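Extracellular solute-binding protein, family 1 (Bifidobacterium longum subsp. infantis ATCC 15697, PDB 3OMB) probably binds a solute, perhaps a carbohydrate, outside the cell and hands it to an ABC-type importer, and carries a bound magnesium ion. Local coordinates at residues K287-D290 against A291-A294; Q408-D412 against N413-G417; K215-G218 against S219-T222. All coordinates share one frame; numbering follows the deposited sequence.

Contact 1: residues K287-D290 against A291-A294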
loop_
_atom_site.group_PDB
_atom_site.type_symbol
_atom_site.label_atom_id
_atom_site.label_comp_id
_atom_site.label_asym_id
_atom_site.label_seq_id
_atom_site.Cartn_x
_atom_site.Cartn_y
_atom_site.Cartn_z
ATOM N N LYS A 287 11.456 -12.895 13.662
ATOM C CA LYS A 287 11.812 -11.598 14.210
ATOM C C LYS A 287 10.671 -10.612 14.022
ATOM O O LYS A 287 10.155 -10.445 12.916
ATOM C CB LYS A 287 13.084 -11.064 13.572
ATOM C CG LYS A 287 13.516 -9.720 14.154
ATOM C CD LYS A 287 14.803 -9.229 13.511
ATOM C CE LYS A 287 16.027 -10.015 13.973
ATOM N NZ LYS A 287 17.164 -9.732 13.029
ATOM N N ASP A 288 10.277 -9.959 15.108
ATOM C CA ASP A 288 9.136 -9.053 15.064
ATOM C C ASP A 288 9.515 -7.816 14.243
ATOM O O ASP A 288 10.675 -7.441 14.212
ATOM C CB ASP A 288 8.727 -8.660 16.484
ATOM C CG ASP A 288 7.387 -7.946 16.527
ATOM O OD1 ASP A 288 6.398 -8.437 15.897
ATOM O OD2 ASP A 288 7.322 -6.880 17.187
ATOM N N ASP A 289 8.530 -7.209 13.576
ATOM C CA ASP A 289 8.751 -5.995 12.787
ATOM C C ASP A 289 9.605 -4.927 13.495
ATOM O O ASP A 289 10.562 -4.402 12.899
ATOM C CB ASP A 289 7.416 -5.395 12.316
ATOM C CG ASP A 289 7.578 -4.484 11.106
ATOM O OD1 ASP A 289 8.216 -4.897 10.093
ATOM O OD2 ASP A 289 7.059 -3.342 11.157
ATOM N N ASP A 290 9.275 -4.613 14.749
ATOM C CA ASP A 290 10.032 -3.612 15.505
ATOM C C ASP A 290 11.537 -3.938 15.635
ATOM O O ASP A 290 12.387 -3.058 15.424
ATOM C CB ASP A 290 9.397 -3.369 16.874
ATOM C CG ASP A 290 8.013 -2.712 16.767
ATOM O OD1 ASP A 290 7.845 -1.791 15.920
ATOM O OD2 ASP A 290 7.088 -3.121 17.512
ATOM N N ALA A 291 11.868 -5.194 15.951
ATOM C CA ALA A 291 13.276 -5.577 16.063
ATOM C C ALA A 291 13.945 -5.514 14.702
ATOM O O ALA A 291 15.076 -5.067 14.583
ATOM C CB ALA A 291 13.439 -6.959 16.685
ATOM N N TYR A 292 13.229 -5.943 13.679
ATOM C CA TYR A 292 13.750 -5.914 12.325
ATOM C C TYR A 292 14.124 -4.478 11.897
ATOM O O TYR A 292 15.206 -4.249 11.349
ATOM C CB TYR A 292 12.761 -6.587 11.343
ATOM C CG TYR A 292 12.917 -6.155 9.873
ATOM C CD1 TYR A 292 13.819 -6.810 9.011
ATOM C CD2 TYR A 292 12.181 -5.078 9.363
ATOM C CE1 TYR A 292 13.958 -6.416 7.675
ATOM C CE2 TYR A 292 12.326 -4.671 8.011
ATOM C CZ TYR A 292 13.200 -5.360 7.186
ATOM O OH TYR A 292 13.346 -4.948 5.897
ATOM N N ASN A 293 13.241 -3.522 12.148
ATOM C CA ASN A 293 13.491 -2.134 11.775
ATOM C C ASN A 293 14.643 -1.553 12.608
ATOM O O ASN A 293 15.472 -0.795 12.084
ATOM C CB ASN A 293 12.219 -1.273 11.919
ATOM C CG ASN A 293 11.201 -1.555 10.832
ATOM O OD1 ASN A 293 11.520 -1.556 9.653
ATOM N ND2 ASN A 293 9.964 -1.786 11.223
ATOM N N ALA A 294 14.698 -1.927 13.884
ATOM C CA ALA A 294 15.770 -1.449 14.756
ATOM C C ALA A 294 17.141 -1.923 14.282
ATOM O O ALA A 294 18.120 -1.232 14.493
ATOM C CB ALA A 294 15.526 -1.830 16.222
HETATM O O HOH W 1 9.864 -0.176 14.140
#
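K287 lays its aliphatic chain against the first turn of the helix that follows. Its CG meets the methyl CB of A291 at 3.7 Å, and its CD lies 3.6 Å from the backbone N of Y292. CG stands anti to the backbone N (chi1 -178°), which carries the chain alongside the turn. Its ammonium forms a salt bridge with D295, one turn beyond A291. Cutting this side chain back to an alanine would probably strip the methyl of A291 of its aliphatic neighbour and leave D295 without this cation. The backbone bonds are those of the N-terminal turn of helix 289-297. D288 sits at the N-cap, yet its carboxylate makes no capping bond. Its carbonyl O accepts from Y292 N at 3.0 Å, with D289 O bonded to N293 N and D290 O to A294 N in turn. The remaining polar contacts join side chains. N293 ND2 reaches D289 OD2 at 3.3 Å in a weak, bent bond (122°), with amide and carboxylate planes nearly perpendicular. A water donates to D290 OD1 and accepts a weak bond from the same ND2. Separately, the Y292 ring turns its edge to the backbone at D289 O, 3.9 Å from CD2.

Contact 2: residues Q408-D412 against N413-G417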
loop_
_atom_site.group_PDB
_atom_site.type_symbol
_atom_site.label_atom_id
_atom_site.label_comp_id
_atom_site.label_asym_id
_atom_site.label_seq_id
_atom_site.Cartn_x
_atom_site.Cartn_y
_atom_site.Cartn_z
ATOM N N GLN A 408 6.919 17.667 14.892
ATOM C CA GLN A 408 6.599 17.948 16.274
ATOM C C GLN A 408 5.165 17.509 16.591
ATOM O O GLN A 408 4.926 16.823 17.592
ATOM C CB GLN A 408 6.750 19.431 16.577
ATOM C CG GLN A 408 6.850 19.686 18.084
ATOM C CD GLN A 408 5.892 20.756 18.584
ATOM O OE1 GLN A 408 4.687 20.735 18.282
ATOM N NE2 GLN A 408 6.421 21.688 19.381
ATOM N N LEU A 409 4.221 17.911 15.736
ATOM C CA LEU A 409 2.818 17.542 15.914
ATOM C C LEU A 409 2.620 16.027 15.933
ATOM O O LEU A 409 1.947 15.517 16.818
ATOM C CB LEU A 409 1.936 18.211 14.849
ATOM C CG LEU A 409 1.749 19.728 15.016
ATOM C CD1 LEU A 409 1.092 20.355 13.773
ATOM C CD2 LEU A 409 0.973 20.109 16.295
ATOM N N THR A 410 3.224 15.334 14.963
ATOM C CA THR A 410 3.248 13.861 14.862
ATOM C C THR A 410 3.818 13.184 16.092
ATOM O O THR A 410 3.226 12.240 16.605
ATOM C CB THR A 410 4.099 13.387 13.663
ATOM O OG1 THR A 410 3.582 13.951 12.455
ATOM C CG2 THR A 410 4.101 11.861 13.552
ATOM N N GLY A 411 4.974 13.655 16.554
ATOM C CA GLY A 411 5.563 13.162 17.790
ATOM C C GLY A 411 4.629 13.286 18.986
ATOM O O GLY A 411 4.578 12.391 19.835
ATOM N N ASP A 412 3.882 14.394 19.054
ATOM C CA ASP A 412 2.948 14.661 20.166
ATOM C C ASP A 412 1.578 13.982 19.987
ATOM O O ASP A 412 0.636 14.294 20.713
ATOM C CB ASP A 412 2.741 16.180 20.346
ATOM C CG ASP A 412 3.894 16.877 21.096
ATOM O OD1 ASP A 412 3.934 18.135 21.052
ATOM O OD2 ASP A 412 4.747 16.205 21.734
ATOM N N ASN A 413 1.469 13.059 19.023
ATOM C CA ASN A 413 0.178 12.451 18.648
ATOM C C ASN A 413 -0.893 13.495 18.300
ATOM O O ASN A 413 -2.082 13.335 18.605
ATOM C CB ASN A 413 -0.313 11.465 19.724
ATOM C CG ASN A 413 0.569 10.235 19.826
ATOM O OD1 ASN A 413 0.939 9.640 18.818
ATOM N ND2 ASN A 413 0.923 9.858 21.051
ATOM N N GLN A 414 -0.453 14.565 17.642
ATOM C CA GLN A 414 -1.339 15.636 17.229
ATOM C C GLN A 414 -1.197 15.961 15.749
ATOM O O GLN A 414 -1.169 17.127 15.363
ATOM C CB GLN A 414 -1.086 16.880 18.081
ATOM C CG GLN A 414 -1.544 16.706 19.524
ATOM C CD GLN A 414 -1.521 18.007 20.311
ATOM O OE1 GLN A 414 -0.878 18.986 19.916
ATOM N NE2 GLN A 414 -2.230 18.021 21.440
ATOM N N TYR A 415 -1.112 14.924 14.917
ATOM C CA TYR A 415 -1.067 15.136 13.483
ATOM C C TYR A 415 -2.346 15.895 13.078
ATOM O O TYR A 415 -3.437 15.505 13.491
ATOM C CB TYR A 415 -0.915 13.814 12.719
ATOM C CG TYR A 415 -0.588 14.070 11.273
ATOM C CD1 TYR A 415 0.746 14.241 10.859
ATOM C CD2 TYR A 415 -1.613 14.190 10.314
ATOM C CE1 TYR A 415 1.051 14.503 9.519
ATOM C CE2 TYR A 415 -1.321 14.462 8.992
ATOM C CZ TYR A 415 0.007 14.617 8.596
ATOM O OH TYR A 415 0.298 14.891 7.278
ATOM N N PRO A 416 -2.209 17.006 12.316
ATOM C CA PRO A 416 -3.348 17.933 12.181
ATOM C C PRO A 416 -4.368 17.541 11.098
ATOM O O PRO A 416 -5.301 18.312 10.808
ATOM C CB PRO A 416 -2.671 19.270 11.856
ATOM C CG PRO A 416 -1.427 18.895 11.149
ATOM C CD PRO A 416 -0.986 17.549 11.698
ATOM N N GLY A 417 -4.195 16.370 10.499
ATOM C CA GLY A 417 -5.130 15.900 9.489
ATOM C C GLY A 417 -5.293 14.399 9.474
ATOM O O GLY A 417 -4.948 13.721 10.442
#
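L409 O accepts the shortest hydrogen bond here, 2.7 Å from Q414 N, with the donor tilted out of the carbonyl plane. It is the outer bond of a Schellman motif that ends helix 403-411. The inner bond runs from N413 N to T410 O at 3.1 Å. Its donor stands above the carbonyl plane rather than on a lone pair. N413 is the C-prime residue, and its positive phi (54°) turns the chain back and brings Q414 N to L409 O. Past this turn the chain doubles back along L409. The CB of L409 lies 3.3 Å from Q414 O. Its CD1 meets P416 CG at 3.9 Å, the two side chains crossing at about a right angle. This apolar contact joins the buried side of the helix end to the loop that leaves it. P416 CD also sits over one face of the Y415 ring, toward its rim. Y415 is tied elsewhere in the fold, its hydroxyl bonded to F383 O and its backbone to N51 and E53. T410 and Y415 lie side by side and point the same way. T410 OG1 stands anti to its own carbonyl carbon (chi1 -58°) and bonds back to L406 O. From there the same oxygen meets the edge of the tyrosine ring, in its plane, 3.3 Å from CD1.

Contact 3: residues K215-G218 against S219-T222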
loop_
_atom_site.group_PDB
_atom_site.type_symbol
_atom_site.label_atom_id
_atom_site.label_comp_id
_atom_site.label_asym_id
_atom_site.label_seq_id
_atom_site.Cartn_x
_atom_site.Cartn_y
_atom_site.Cartn_z
ATOM N N LYS A 215 10.007 -11.072 8.255
ATOM C CA LYS A 215 9.348 -12.354 8.429
ATOM C C LYS A 215 8.104 -12.386 7.549
ATOM O O LYS A 215 7.577 -11.342 7.170
ATOM C CB LYS A 215 9.012 -12.629 9.906
ATOM C CG LYS A 215 7.846 -11.828 10.517
ATOM C CD LYS A 215 7.576 -12.397 11.914
ATOM C CE LYS A 215 6.260 -11.942 12.512
ATOM N NZ LYS A 215 6.360 -10.556 13.063
ATOM N N LEU A 216 7.677 -13.586 7.185
ATOM C CA LEU A 216 6.454 -13.750 6.392
ATOM C C LEU A 216 5.232 -13.618 7.307
ATOM O O LEU A 216 5.281 -14.022 8.463
ATOM C CB LEU A 216 6.467 -15.109 5.703
ATOM C CG LEU A 216 7.620 -15.383 4.744
ATOM C CD1 LEU A 216 7.321 -16.641 3.924
ATOM C CD2 LEU A 216 7.914 -14.203 3.778
ATOM N N GLU A 217 4.164 -12.998 6.812
ATOM C CA GLU A 217 2.865 -13.018 7.493
ATOM C C GLU A 217 2.067 -14.206 6.993
ATOM O O GLU A 217 2.201 -14.608 5.825
ATOM C CB GLU A 217 2.088 -11.731 7.213
ATOM C CG GLU A 217 2.542 -10.562 8.083
ATOM C CD GLU A 217 2.061 -10.699 9.519
ATOM O OE1 GLU A 217 1.225 -11.594 9.808
ATOM O OE2 GLU A 217 2.504 -9.896 10.356
ATOM N N GLY A 218 1.222 -14.745 7.871
ATOM C CA GLY A 218 0.484 -15.985 7.596
ATOM C C GLY A 218 -0.449 -15.917 6.400
ATOM O O GLY A 218 -0.531 -16.881 5.627
ATOM N N SER A 219 -1.151 -14.790 6.240
ATOM C CA SER A 219 -2.248 -14.704 5.266
ATOM C C SER A 219 -2.060 -13.831 3.990
ATOM O O SER A 219 -2.982 -13.759 3.148
ATOM C CB SER A 219 -3.530 -14.294 5.995
ATOM O OG SER A 219 -3.331 -13.016 6.582
ATOM N N TYR A 220 -0.894 -13.192 3.834
ATOM C CA TYR A 220 -0.643 -12.297 2.703
ATOM C C TYR A 220 0.841 -11.932 2.587
ATOM O O TYR A 220 1.561 -11.952 3.578
ATOM C CB TYR A 220 -1.499 -11.019 2.840
ATOM C CG TYR A 220 -1.181 -10.210 4.077
ATOM C CD1 TYR A 220 -1.702 -10.566 5.317
ATOM C CD2 TYR A 220 -0.357 -9.075 4.008
ATOM C CE1 TYR A 220 -1.414 -9.824 6.468
ATOM C CE2 TYR A 220 -0.064 -8.320 5.157
ATOM C CZ TYR A 220 -0.591 -8.706 6.383
ATOM O OH TYR A 220 -0.298 -7.981 7.530
ATOM N N PHE A 221 1.303 -11.601 1.378
ATOM C CA PHE A 221 2.627 -11.003 1.222
ATOM C C PHE A 221 2.607 -9.511 1.602
ATOM O O PHE A 221 1.740 -8.766 1.165
ATOM C CB PHE A 221 3.183 -11.251 -0.179
ATOM C CG PHE A 221 3.326 -12.704 -0.500
ATOM C CD1 PHE A 221 4.400 -13.433 0.016
ATOM C CD2 PHE A 221 2.372 -13.357 -1.290
ATOM C CE1 PHE A 221 4.547 -14.804 -0.261
ATOM C CE2 PHE A 221 2.488 -14.739 -1.570
ATOM C CZ PHE A 221 3.586 -15.464 -1.055
ATOM N N THR A 222 3.562 -9.106 2.434
ATOM C CA THR A 222 3.550 -7.779 3.046
ATOM C C THR A 222 4.287 -6.730 2.200
ATOM O O THR A 222 4.995 -7.042 1.225
ATOM C CB THR A 222 4.299 -7.793 4.409
ATOM O OG1 THR A 222 5.690 -8.078 4.172
ATOM C CG2 THR A 222 3.751 -8.846 5.326
HETATM O O HOH W 2 7.176 -10.092 4.670
HETATM O O HOH W 3 4.076 -13.139 3.911
HETATM O O HOH W 4 -1.120 -12.634 8.591
#
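E217 starts its contact with Y220 and T222 at CB. That carbon stands over one face of the Y220 ring, 4.2 Å from its centroid, in a CH-pi contact. It lies close to the ring normal and is displaced toward the rim. The same CB lies 3.8 Å from the methyl CG2 of T222. CG comes next, and it meets T222 CG2 more closely, at 3.5 Å. It also passes 3.9 Å from Y220 OH. The chain then bends at chi2 (-74°). This brings CD alongside the phenol end of the tyrosine, with the carboxylate almost parallel to the ring, 5° between their planes. At the tip, OE1 accepts from a water at 2.8 Å. That water in turn accepts from S219 N, so it ties the carboxylate to the backbone of the turn. The tyrosine ring swings back toward E217 because its CG sits between the backbone N and the carbonyl carbon (chi1 62°). S219 OG lies at the edge of this ring, in its plane.

No direct hydrogen bond joins residues 215-218 to 219-222. Waters span the polar gaps instead. One accepts from E217 N and donates to Y220 O. Another donates to K215 O and to T222 OG1, at 2.6 Å from the latter. G218 and S219 are the corner residues of a type I beta turn, and its two arms diverge away from them.

The turn lies in the long loop between strand 209-211 and strand 248-251. L216 rests on M491 and T494 of helix 490-500. F221 touches M491 of that helix too, packs its ring against F258, and shares a backbone hydrogen bond with E245.

Contacts 1 and 2 sit at opposite kinds of helix end. Contact 1 opens helix 289-297, and contact 2 closes helix 403-411. Contact 3 has no regular structure and lies in a loop. Contacts 1 and 3 are surface contacts, while contact 2 is partly buried and combines an apolar leucine-proline contact with helix-ending backbone bonds. Contact 1 combines helix backbone bonds with an aliphatic lysine chain and weak side-chain bonds, whereas waters carry all the polar links across contact 3. These two contacts touch: K215 NZ lies 3.5 Å from D288 OD1, a long, weak ion pair. Contact 2 stands apart, its nearest atoms about 14 Å from contact 1 and about 21 Å from contact 3.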